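Mab-21 domain-containing protein (Tribolium castaneum, PDB 7LT2) senses cytoplasmic double-stranded RNA and, as a nucleotidyltransferase, makes the cyclic dinucleotide 2',3'-cGAMP from ATP and GTP in beetle innate immunity. Local coordinates at residues 347-350 and 351-355; 310-313 and 314-318; 266-270 and 271-275; 355-358 and 359-362. All coordinates share one frame; numbering follows the deposited sequence.

Contact 1: residues 347-350 and 351-355; sequences IGYI and IKDIE
Ile351 N donates to Ile347 O at 2.9 Å with an N-H...O angle of 164°, and the same i to i+4 bonding continues through the last turns of the helix: Lys352 N to Gly348 O, Asp353 N to Tyr349 O and Ile354 N to Ile350 O. Asp353 N also makes a weak, strongly bent bond to Ile350 O.

Two isoleucine pairs of i, i+4 spacing run along the buried side. The delta methyl of Ile351 comes to the branch methyl of Ile347, CD1 to CG2 at 4.0 Å, while Ile351 CG1 lies over the carbonyl oxygen Ile347 O at 3.2 Å. In the second pair Ile354 CD1 approaches Ile350 CG2 at 4.2 Å. Here CG1 of Ile354 stands between its own backbone N and carbonyl carbon (chi1 69°), a placement that keeps it 3.3 Å from Ile350 O.

These turns form the C-terminal end of helix 337-354, a helix of the Mab-21 HhH/H2TH-like region; Ile347 packs on Tyr312 and Asn313 of helix 301-318, whereas Ile350 and Ile354 both reach His364 of helix 361-365.

On the more polar side, the phenol of Tyr349 leans over toward Asp353, its OH 4.2 Å from the carboxylate carbon CG, and its ring meets that of His364 at a steep angle. With CG anti to the backbone N (chi1 -163°), Asp353 turns its carboxylate toward Tyr349 and His364, and OD2 is hydrogen-bonded to NE2 of this histidine. Lys352 starts against the helix, its CG 3.3 Å from Gly348 O, before its chain turns outward.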
loop_
_atom_site.group_PDB
_atom_site.type_symbol
_atom_site.label_atom_id
_atom_site.label_comp_id
_atom_site.label_asym_id
_atom_site.label_seq_id
_atom_site.Cartn_x
_atom_site.Cartn_y
_atom_site.Cartn_z
ATOM N N ILE A 347 21.351 -13.883 6.989
ATOM C CA ILE A 347 20.340 -14.784 6.454
ATOM C C ILE A 347 20.958 -16.129 6.103
ATOM O O ILE A 347 20.347 -17.183 6.323
ATOM C CB ILE A 347 19.654 -14.128 5.244
ATOM C CG1 ILE A 347 18.965 -12.830 5.677
ATOM C CG2 ILE A 347 18.666 -15.083 4.598
ATOM C CD1 ILE A 347 18.479 -11.983 4.525
ATOM N N GLY A 348 22.182 -16.120 5.572
ATOM C CA GLY A 348 22.857 -17.373 5.278
ATOM C C GLY A 348 23.071 -18.224 6.516
ATOM O O GLY A 348 22.876 -19.441 6.481
ATOM N N TYR A 349 23.480 -17.598 7.624
ATOM C CA TYR A 349 23.599 -18.330 8.880
ATOM C C TYR A 349 22.264 -18.929 9.295
ATOM O O TYR A 349 22.206 -20.073 9.759
ATOM C CB TYR A 349 24.125 -17.417 9.990
ATOM C CG TYR A 349 23.596 -17.805 11.359
ATOM C CD1 TYR A 349 24.139 -18.876 12.057
ATOM C CD2 TYR A 349 22.536 -17.116 11.939
ATOM C CE1 TYR A 349 23.651 -19.243 13.302
ATOM C CE2 TYR A 349 22.040 -17.475 13.179
ATOM C CZ TYR A 349 22.601 -18.539 13.857
ATOM O OH TYR A 349 22.107 -18.897 15.091
ATOM N N ILE A 350 21.182 -18.161 9.150
ATOM C CA ILE A 350 19.864 -18.649 9.546
ATOM C C ILE A 350 19.463 -19.844 8.692
ATOM O O ILE A 350 18.973 -20.856 9.210
ATOM C CB ILE A 350 18.831 -17.510 9.466
ATOM C CG1 ILE A 350 19.153 -16.442 10.517
ATOM C CG2 ILE A 350 17.415 -18.050 9.644
ATOM C CD1 ILE A 350 18.308 -15.193 10.417
ATOM N N ILE A 351 19.686 -19.758 7.377
ATOM C CA ILE A 351 19.356 -20.871 6.490
ATOM C C ILE A 351 20.095 -22.136 6.913
ATOM O O ILE A 351 19.507 -23.224 6.971
ATOM C CB ILE A 351 19.662 -20.495 5.028
ATOM C CG1 ILE A 351 18.768 -19.333 4.590
ATOM C CG2 ILE A 351 19.449 -21.698 4.117
ATOM C CD1 ILE A 351 19.114 -18.775 3.232
ATOM N N LYS A 352 21.388 -22.014 7.230
ATOM C CA LYS A 352 22.146 -23.181 7.672
ATOM C C LYS A 352 21.588 -23.739 8.973
ATOM O O LYS A 352 21.595 -24.957 9.195
ATOM C CB LYS A 352 23.621 -22.820 7.844
ATOM C CG LYS A 352 24.307 -22.362 6.572
ATOM C CD LYS A 352 24.286 -23.449 5.512
ATOM C CE LYS A 352 25.592 -24.222 5.483
ATOM N NZ LYS A 352 26.718 -23.373 5.006
ATOM N N ASP A 353 21.091 -22.863 9.845
ATOM C CA ASP A 353 20.631 -23.290 11.160
ATOM C C ASP A 353 19.264 -23.965 11.110
ATOM O O ASP A 353 18.947 -24.767 11.996
ATOM C CB ASP A 353 20.588 -22.086 12.105
ATOM C CG ASP A 353 20.517 -22.489 13.558
ATOM O OD1 ASP A 353 21.461 -23.155 14.030
ATOM O OD2 ASP A 353 19.524 -22.130 14.225
ATOM N N ILE A 354 18.450 -23.661 10.099
ATOM C CA ILE A 354 17.102 -24.210 9.998
ATOM C C ILE A 354 16.962 -25.228 8.875
ATOM O O ILE A 354 15.978 -25.986 8.872
ATOM C CB ILE A 354 16.050 -23.094 9.830
ATOM C CG1 ILE A 354 16.190 -22.424 8.461
ATOM C CG2 ILE A 354 16.170 -22.072 10.951
ATOM C CD1 ILE A 354 15.187 -21.306 8.221
ATOM N N GLU A 355 17.891 -25.247 7.917
ATOM C CA GLU A 355 18.008 -26.218 6.832
ATOM C C GLU A 355 17.443 -27.589 7.178
ATOM O O GLU A 355 16.479 -28.055 6.561
ATOM C CB GLU A 355 19.487 -26.364 6.465
ATOM C CG GLU A 355 19.767 -26.579 5.006
ATOM C CD GLU A 355 21.131 -26.060 4.615
ATOM O OE1 GLU A 355 22.115 -26.345 5.336
ATOM O OE2 GLU A 355 21.214 -25.344 3.597
#

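Contact 2: residues 310-313 and 314-318; sequences REYN and EFIAD
Phe315 holds its ring carbon CG anti to its carbonyl carbon (chi1 -81°), which turns the ring back along the helix toward Glu311, one turn earlier. Glu311 O then lies at the edge of this ring, near its plane, 3.2 Å from CD2. The Glu311 chain bends at chi2 (-65°) and brings OE1 to 3.8 Å from Phe315 CE2, the carboxylate plane steeply inclined to the ring. Its other oxygen, OE2, faces the aliphatic part of Glu314, 3.9 Å from CG.

Both segments belong to helix 301-318 of the Mab-21 HhH/H2TH-like domain, and regular i to i+4 bonds link them, among them Ala317 N to Asn313 O at 2.8 Å. On the buried side, Ile316 CG1 sits over one face of the Tyr312 ring, offset toward its rim and 4.1 Å from CE1. The Tyr312 ring also packs on Ile281, a probable ATP-site residue as judged from relatives, and its hydroxyl is hydrogen-bonded to His273 NE2.

On the outer side a water donates to Arg310 O at 2.9 Å and to Glu314 OE2 at 2.7 Å, tying a carboxylate to a helix carbonyl that already accepts from Glu314 N. The Arg310 guanidinium points away from this bridge to form a salt bridge with Glu355.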
loop_
_atom_site.group_PDB
_atom_site.type_symbol
_atom_site.label_atom_id
_atom_site.label_comp_id
_atom_site.label_asym_id
_atom_site.label_seq_id
_atom_site.Cartn_x
_atom_site.Cartn_y
_atom_site.Cartn_z
ATOM N N ARG A 310 15.873 -18.654 0.414
ATOM C CA ARG A 310 17.157 -18.766 -0.272
ATOM C C ARG A 310 17.261 -17.779 -1.430
ATOM O O ARG A 310 18.306 -17.142 -1.620
ATOM C CB ARG A 310 17.352 -20.197 -0.775
ATOM C CG ARG A 310 17.553 -21.230 0.323
ATOM C CD ARG A 310 17.769 -22.613 -0.272
ATOM N NE ARG A 310 17.782 -23.656 0.747
ATOM C CZ ARG A 310 18.858 -24.023 1.429
ATOM N NH1 ARG A 310 20.035 -23.453 1.225
ATOM N NH2 ARG A 310 18.750 -24.988 2.338
ATOM N N GLU A 311 16.187 -17.651 -2.225
ATOM C CA GLU A 311 16.215 -16.759 -3.384
ATOM C C GLU A 311 16.221 -15.295 -2.945
ATOM O O GLU A 311 16.896 -14.461 -3.561
ATOM C CB GLU A 311 15.036 -17.071 -4.320
ATOM C CG GLU A 311 15.423 -17.880 -5.557
ATOM C CD GLU A 311 16.344 -17.113 -6.474
ATOM O OE1 GLU A 311 15.868 -16.141 -7.102
ATOM O OE2 GLU A 311 17.540 -17.484 -6.561
ATOM N N TYR A 312 15.485 -14.973 -1.876
ATOM C CA TYR A 312 15.549 -13.646 -1.270
ATOM C C TYR A 312 16.977 -13.295 -0.858
ATOM O O TYR A 312 17.448 -12.177 -1.105
ATOM C CB TYR A 312 14.589 -13.603 -0.076
ATOM C CG TYR A 312 14.693 -12.406 0.840
ATOM C CD1 TYR A 312 14.452 -11.125 0.374
ATOM C CD2 TYR A 312 14.980 -12.571 2.189
ATOM C CE1 TYR A 312 14.529 -10.032 1.219
ATOM C CE2 TYR A 312 15.053 -11.492 3.042
ATOM C CZ TYR A 312 14.824 -10.225 2.554
ATOM O OH TYR A 312 14.897 -9.152 3.412
ATOM N N ASN A 313 17.691 -14.250 -0.256
ATOM C CA ASN A 313 19.081 -14.005 0.110
ATOM C C ASN A 313 19.953 -13.736 -1.111
ATOM O O ASN A 313 20.883 -12.923 -1.040
ATOM C CB ASN A 313 19.632 -15.188 0.906
ATOM C CG ASN A 313 20.878 -14.828 1.685
ATOM O OD1 ASN A 313 21.110 -13.660 1.991
ATOM N ND2 ASN A 313 21.686 -15.827 2.010
ATOM N N GLU A 314 19.670 -14.394 -2.241
ATOM C CA GLU A 314 20.475 -14.168 -3.442
ATOM C C GLU A 314 20.290 -12.755 -3.985
ATOM O O GLU A 314 21.244 -12.152 -4.490
ATOM C CB GLU A 314 20.132 -15.201 -4.516
ATOM C CG GLU A 314 20.450 -16.633 -4.127
ATOM C CD GLU A 314 21.937 -16.880 -3.947
ATOM O OE1 GLU A 314 22.747 -16.056 -4.426
ATOM O OE2 GLU A 314 22.297 -17.903 -3.323
ATOM N N PHE A 315 19.068 -12.220 -3.915
ATOM C CA PHE A 315 18.850 -10.822 -4.281
ATOM C C PHE A 315 19.667 -9.891 -3.397
ATOM O O PHE A 315 20.321 -8.963 -3.884
ATOM C CB PHE A 315 17.364 -10.468 -4.178
ATOM C CG PHE A 315 16.545 -10.884 -5.373
ATOM C CD1 PHE A 315 16.456 -10.068 -6.491
ATOM C CD2 PHE A 315 15.838 -12.076 -5.364
ATOM C CE1 PHE A 315 15.691 -10.442 -7.587
ATOM C CE2 PHE A 315 15.071 -12.453 -6.450
ATOM C CZ PHE A 315 14.997 -11.634 -7.566
ATOM N N ILE A 316 19.628 -10.121 -2.084
ATOM C CA ILE A 316 20.361 -9.272 -1.150
ATOM C C ILE A 316 21.859 -9.381 -1.402
ATOM O O ILE A 316 22.572 -8.373 -1.467
ATOM C CB ILE A 316 20.003 -9.639 0.301
ATOM C CG1 ILE A 316 18.510 -9.427 0.565
ATOM C CG2 ILE A 316 20.833 -8.821 1.280
ATOM C CD1 ILE A 316 18.075 -7.984 0.470
ATOM N N ALA A 317 22.358 -10.614 -1.545
ATOM C CA ALA A 317 23.779 -10.819 -1.816
ATOM C C ALA A 317 24.199 -10.146 -3.116
ATOM O O ALA A 317 25.272 -9.535 -3.190
ATOM C CB ALA A 317 24.094 -12.313 -1.863
ATOM N N ASP A 318 23.366 -10.250 -4.154
ATOM C CA ASP A 318 23.631 -9.572 -5.417
ATOM C C ASP A 318 23.488 -8.058 -5.302
ATOM O O ASP A 318 23.901 -7.341 -6.222
ATOM C CB ASP A 318 22.688 -10.118 -6.494
ATOM C CG ASP A 318 23.081 -9.689 -7.897
ATOM O OD1 ASP A 318 24.245 -9.918 -8.291
ATOM O OD2 ASP A 318 22.215 -9.140 -8.612
HETATM O O HOH W 1 20.838 -18.386 -1.104
#

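Contact 3: residues 266-270 and 271-275; sequences KKLKE and KTHPN
One face of the His273 imidazole is covered by Lys269 CA in a CH-pi contact, 3.6 Å from the ring centroid and 18° off the normal. Lys269 CB lies over the same face, displaced toward NE2 and 3.5 Å from that atom, and the lysine chain crosses the imidazole at about a right angle. This is the C-terminal end of helix 258-272 in the Mab-21 HhH/H2TH-like domain: His273 is the first residue to leave helical backbone angles, yet its N still bonds to Lys269 O.

The imidazole is part of a chain of hydrogen bonds that runs on to Tyr312. ND1 donates to Thr272 OG1 at 2.8 Å, with the oxygen tilted from the ring plane. Thr272 OG1 lies between its own backbone N and carbonyl carbon (chi1 65°), from where it can donate back to Leu268 O at 2.8 Å, approaching from above the carbonyl plane. Leu268 O thus accepts from both OG1 and N of Thr272, the latter nearly in line with the C=O, with a weak third bond from Lys271 N. The methyl Thr272 CG2 packs 4.1 Å from Leu268 CD1.

Lys266 probably belongs to the ATP site, as in related enzymes, and so does Ser278, whose OG is bonded to Lys269 NZ. Bends at chi2 and chi3 carry that lysine chain past His273 O, and a water accepts from Lys269 NZ at 3.0 Å while donating to Pro274 O at 3.0 Å.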
loop_
_atom_site.group_PDB
_atom_site.type_symbol
_atom_site.label_atom_id
_atom_site.label_comp_id
_atom_site.label_asym_id
_atom_site.label_seq_id
_atom_site.Cartn_x
_atom_site.Cartn_y
_atom_site.Cartn_z
ATOM N N LYS A 266 8.883 -11.646 6.177
ATOM C CA LYS A 266 8.776 -10.296 6.736
ATOM C C LYS A 266 8.954 -10.309 8.249
ATOM O O LYS A 266 9.536 -9.379 8.820
ATOM C CB LYS A 266 7.431 -9.660 6.360
ATOM C CG LYS A 266 7.336 -9.209 4.910
ATOM C CD LYS A 266 5.939 -8.693 4.566
ATOM C CE LYS A 266 5.594 -7.440 5.348
ATOM N NZ LYS A 266 4.337 -6.777 4.868
ATOM N N LYS A 267 8.455 -11.354 8.920
ATOM C CA LYS A 267 8.662 -11.467 10.360
ATOM C C LYS A 267 10.141 -11.612 10.682
ATOM O O LYS A 267 10.647 -10.985 11.620
ATOM C CB LYS A 267 7.871 -12.656 10.910
ATOM C CG LYS A 267 7.930 -12.832 12.433
ATOM C CD LYS A 267 7.169 -11.726 13.146
ATOM C CE LYS A 267 6.945 -12.037 14.625
ATOM N NZ LYS A 267 8.234 -12.167 15.343
ATOM N N LEU A 268 10.851 -12.432 9.900
ATOM C CA LEU A 268 12.296 -12.556 10.054
ATOM C C LEU A 268 12.989 -11.221 9.817
ATOM O O LEU A 268 13.928 -10.860 10.540
ATOM C CB LEU A 268 12.821 -13.615 9.085
ATOM C CG LEU A 268 14.313 -13.947 9.111
ATOM C CD1 LEU A 268 14.713 -14.489 10.475
ATOM C CD2 LEU A 268 14.658 -14.941 8.005
ATOM N N LYS A 269 12.537 -10.476 8.807
ATOM C CA LYS A 269 13.113 -9.168 8.515
ATOM C C LYS A 269 12.922 -8.208 9.681
ATOM O O LYS A 269 13.848 -7.474 10.053
ATOM C CB LYS A 269 12.484 -8.608 7.231
ATOM C CG LYS A 269 12.999 -7.235 6.801
ATOM C CD LYS A 269 12.126 -6.092 7.321
ATOM C CE LYS A 269 10.775 -6.049 6.618
ATOM N NZ LYS A 269 9.973 -4.868 7.041
ATOM N N GLU A 270 11.723 -8.196 10.270
ATOM C CA GLU A 270 11.454 -7.312 11.398
ATOM C C GLU A 270 12.369 -7.610 12.573
ATOM O O GLU A 270 12.768 -6.693 13.300
ATOM C CB GLU A 270 9.999 -7.442 11.844
ATOM C CG GLU A 270 8.987 -6.810 10.925
ATOM C CD GLU A 270 7.575 -6.943 11.468
ATOM O OE1 GLU A 270 7.422 -7.209 12.681
ATOM O OE2 GLU A 270 6.617 -6.790 10.685
ATOM N N LYS A 271 12.714 -8.876 12.775
ATOM C CA LYS A 271 13.544 -9.212 13.923
ATOM C C LYS A 271 15.032 -9.004 13.660
ATOM O O LYS A 271 15.756 -8.550 14.553
ATOM C CB LYS A 271 13.284 -10.658 14.355
ATOM C CG LYS A 271 14.023 -11.032 15.634
ATOM C CD LYS A 271 13.704 -12.443 16.072
ATOM C CE LYS A 271 14.690 -12.920 17.123
ATOM N NZ LYS A 271 14.477 -14.358 17.455
ATOM N N THR A 272 15.514 -9.317 12.455
ATOM C CA THR A 272 16.950 -9.371 12.218
ATOM C C THR A 272 17.498 -8.319 11.259
ATOM O O THR A 272 18.690 -8.007 11.350
ATOM C CB THR A 272 17.358 -10.763 11.705
ATOM O OG1 THR A 272 16.762 -11.008 10.427
ATOM C CG2 THR A 272 16.902 -11.850 12.681
ATOM N N HIS A 273 16.698 -7.764 10.338
ATOM C CA HIS A 273 17.208 -6.770 9.386
ATOM C C HIS A 273 16.122 -5.778 8.977
ATOM O O HIS A 273 15.679 -5.752 7.822
ATOM C CB HIS A 273 17.838 -7.451 8.165
ATOM C CG HIS A 273 16.956 -8.451 7.472
ATOM N ND1 HIS A 273 16.741 -9.722 7.963
ATOM C CD2 HIS A 273 16.292 -8.387 6.293
ATOM C CE1 HIS A 273 15.961 -10.387 7.129
ATOM N NE2 HIS A 273 15.670 -9.599 6.111
ATOM N N PRO A 274 15.724 -4.886 9.890
ATOM C CA PRO A 274 14.717 -3.867 9.544
ATOM C C PRO A 274 15.202 -2.859 8.517
ATOM O O PRO A 274 14.405 -2.021 8.073
ATOM C CB PRO A 274 14.427 -3.180 10.888
ATOM C CG PRO A 274 15.081 -4.029 11.937
ATOM C CD PRO A 274 16.215 -4.723 11.267
ATOM N N ASN A 275 16.482 -2.912 8.139
ATOM C CA ASN A 275 17.018 -2.069 7.078
ATOM C C ASN A 275 16.326 -2.286 5.738
ATOM O O ASN A 275 16.426 -1.421 4.861
ATOM C CB ASN A 275 18.512 -2.342 6.908
ATOM C CG ASN A 275 19.224 -2.520 8.231
ATOM O OD1 ASN A 275 19.008 -3.500 8.940
ATOM N ND2 ASN A 275 20.089 -1.565 8.567
HETATM O O HOH W 2 11.444 -2.291 7.422
#

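Contact 4: residues 355-358 and 359-362; sequences ENNP and ENIA
A tight, proline-containing turn leads from the end of helix 337-354 into helix 361-365, and two successive i to i+3 backbone bonds shape it. Asn360 N donates to Asn357 O at 2.9 Å, and Ile361 N to Pro358 O at 3.1 Å. Both N-H groups point straight at their acceptors, but each donor stands well above the carbonyl plane, as is usual for i to i+3 bonds in a tight turn.

Pro358 O has a second donor, a water at 2.6 Å that in turn accepts from Ala362 N and so links the turn to the next peptide. Ile361 lays its side chain against the same residue, CG1 lying 3.3 Å from Pro358 O and the delta methyl CD1 reaching the proline ring at CB, 4.3 Å away.

Glu359 folds back over the Asn357-Pro358 peptide. Its CG sits between the backbone N and the carbonyl carbon (chi1 75°), and the bend at chi2 sets OE1 3.3 Å from Asn357 C. The Asn357 and Asn360 side chains run side by side, ND2 of Asn360 being 3.4 Å from Asn357 CB. That ND2 is hydrogen-bonded to Asp353 O, and OD1 to Lys363 NZ. Consecutive i to i+3 bonds of this kind are characteristic of overlapping beta-turns.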
loop_
_atom_site.group_PDB
_atom_site.type_symbol
_atom_site.label_atom_id
_atom_site.label_comp_id
_atom_site.label_asym_id
_atom_site.label_seq_id
_atom_site.Cartn_x
_atom_site.Cartn_y
_atom_site.Cartn_z
ATOM N N GLU A 355 17.891 -25.247 7.917
ATOM C CA GLU A 355 18.008 -26.218 6.832
ATOM C C GLU A 355 17.443 -27.589 7.178
ATOM O O GLU A 355 16.479 -28.055 6.561
ATOM C CB GLU A 355 19.487 -26.364 6.465
ATOM C CG GLU A 355 19.767 -26.579 5.006
ATOM C CD GLU A 355 21.131 -26.060 4.615
ATOM O OE1 GLU A 355 22.115 -26.345 5.336
ATOM O OE2 GLU A 355 21.214 -25.344 3.597
ATOM N N ASN A 356 18.051 -28.238 8.169
ATOM C CA ASN A 356 17.691 -29.586 8.590
ATOM C C ASN A 356 17.137 -29.610 10.008
ATOM O O ASN A 356 17.099 -30.671 10.645
ATOM C CB ASN A 356 18.906 -30.508 8.478
ATOM C CG ASN A 356 19.480 -30.550 7.073
ATOM O OD1 ASN A 356 18.745 -30.673 6.095
ATOM N ND2 ASN A 356 20.800 -30.441 6.970
ATOM N N ASN A 357 16.714 -28.458 10.516
ATOM C CA ASN A 357 16.197 -28.330 11.878
ATOM C C ASN A 357 15.026 -27.364 11.848
ATOM O O ASN A 357 15.151 -26.195 12.237
ATOM C CB ASN A 357 17.285 -27.839 12.837
ATOM C CG ASN A 357 18.450 -28.804 12.945
ATOM O OD1 ASN A 357 18.440 -29.711 13.779
ATOM N ND2 ASN A 357 19.459 -28.616 12.100
ATOM N N PRO A 358 13.859 -27.813 11.379
ATOM C CA PRO A 358 12.706 -26.901 11.315
ATOM C C PRO A 358 12.253 -26.417 12.681
ATOM O O PRO A 358 11.594 -25.374 12.763
ATOM C CB PRO A 358 11.625 -27.742 10.616
ATOM C CG PRO A 358 12.024 -29.155 10.855
ATOM C CD PRO A 358 13.529 -29.167 10.899
ATOM N N GLU A 359 12.603 -27.125 13.757
ATOM C CA GLU A 359 12.277 -26.656 15.098
ATOM C C GLU A 359 13.058 -25.407 15.490
ATOM O O GLU A 359 12.706 -24.766 16.487
ATOM C CB GLU A 359 12.527 -27.765 16.126
ATOM C CG GLU A 359 13.992 -28.031 16.443
ATOM C CD GLU A 359 14.676 -28.916 15.414
ATOM O OE1 GLU A 359 14.049 -29.238 14.382
ATOM O OE2 GLU A 359 15.844 -29.294 15.644
ATOM N N ASN A 360 14.100 -25.047 14.741
ATOM C CA ASN A 360 14.838 -23.816 14.988
ATOM C C ASN A 360 14.217 -22.598 14.316
ATOM O O ASN A 360 14.645 -21.474 14.603
ATOM C CB ASN A 360 16.291 -23.959 14.517
ATOM C CG ASN A 360 17.086 -24.932 15.364
ATOM O OD1 ASN A 360 16.665 -25.305 16.457
ATOM N ND2 ASN A 360 18.249 -25.338 14.865
ATOM N N ILE A 361 13.234 -22.784 13.431
ATOM C CA ILE A 361 12.671 -21.646 12.705
ATOM C C ILE A 361 12.051 -20.648 13.674
ATOM O O ILE A 361 12.295 -19.438 13.585
ATOM C CB ILE A 361 11.646 -22.121 11.662
ATOM C CG1 ILE A 361 12.324 -22.962 10.581
ATOM C CG2 ILE A 361 10.931 -20.927 11.044
ATOM C CD1 ILE A 361 11.337 -23.603 9.605
ATOM N N ALA A 362 11.230 -21.142 14.607
ATOM C CA ALA A 362 10.570 -20.259 15.563
ATOM C C ALA A 362 11.576 -19.501 16.417
ATOM O O ALA A 362 11.298 -18.375 16.849
ATOM C CB ALA A 362 9.624 -21.058 16.458
HETATM O O HOH W 3 10.277 -23.755 14.316
#

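Overall arrangement
All four contacts are local, yet they interlock through the helical part of the chain. Contacts 1 to 3 each combine buried and exposed residues, whereas contact 4 is a surface turn away from the annotated sites. Contact 1 lies in the middle: Ile350 packs on Leu268 of contact 3, Ile347 meets Asn313 of contact 2, and Glu355, shared with contact 4, also joins contact 2 by a salt bridge. Isoleucine pairs dominate contact 1, and aromatic packing with a water bridge marks contact 2. Contact 3, nearest the ATP site, relies on a chain of hydrogen bonds through threonine and histidine that continues into contact 2; contact 4 relies chiefly on backbone bonds.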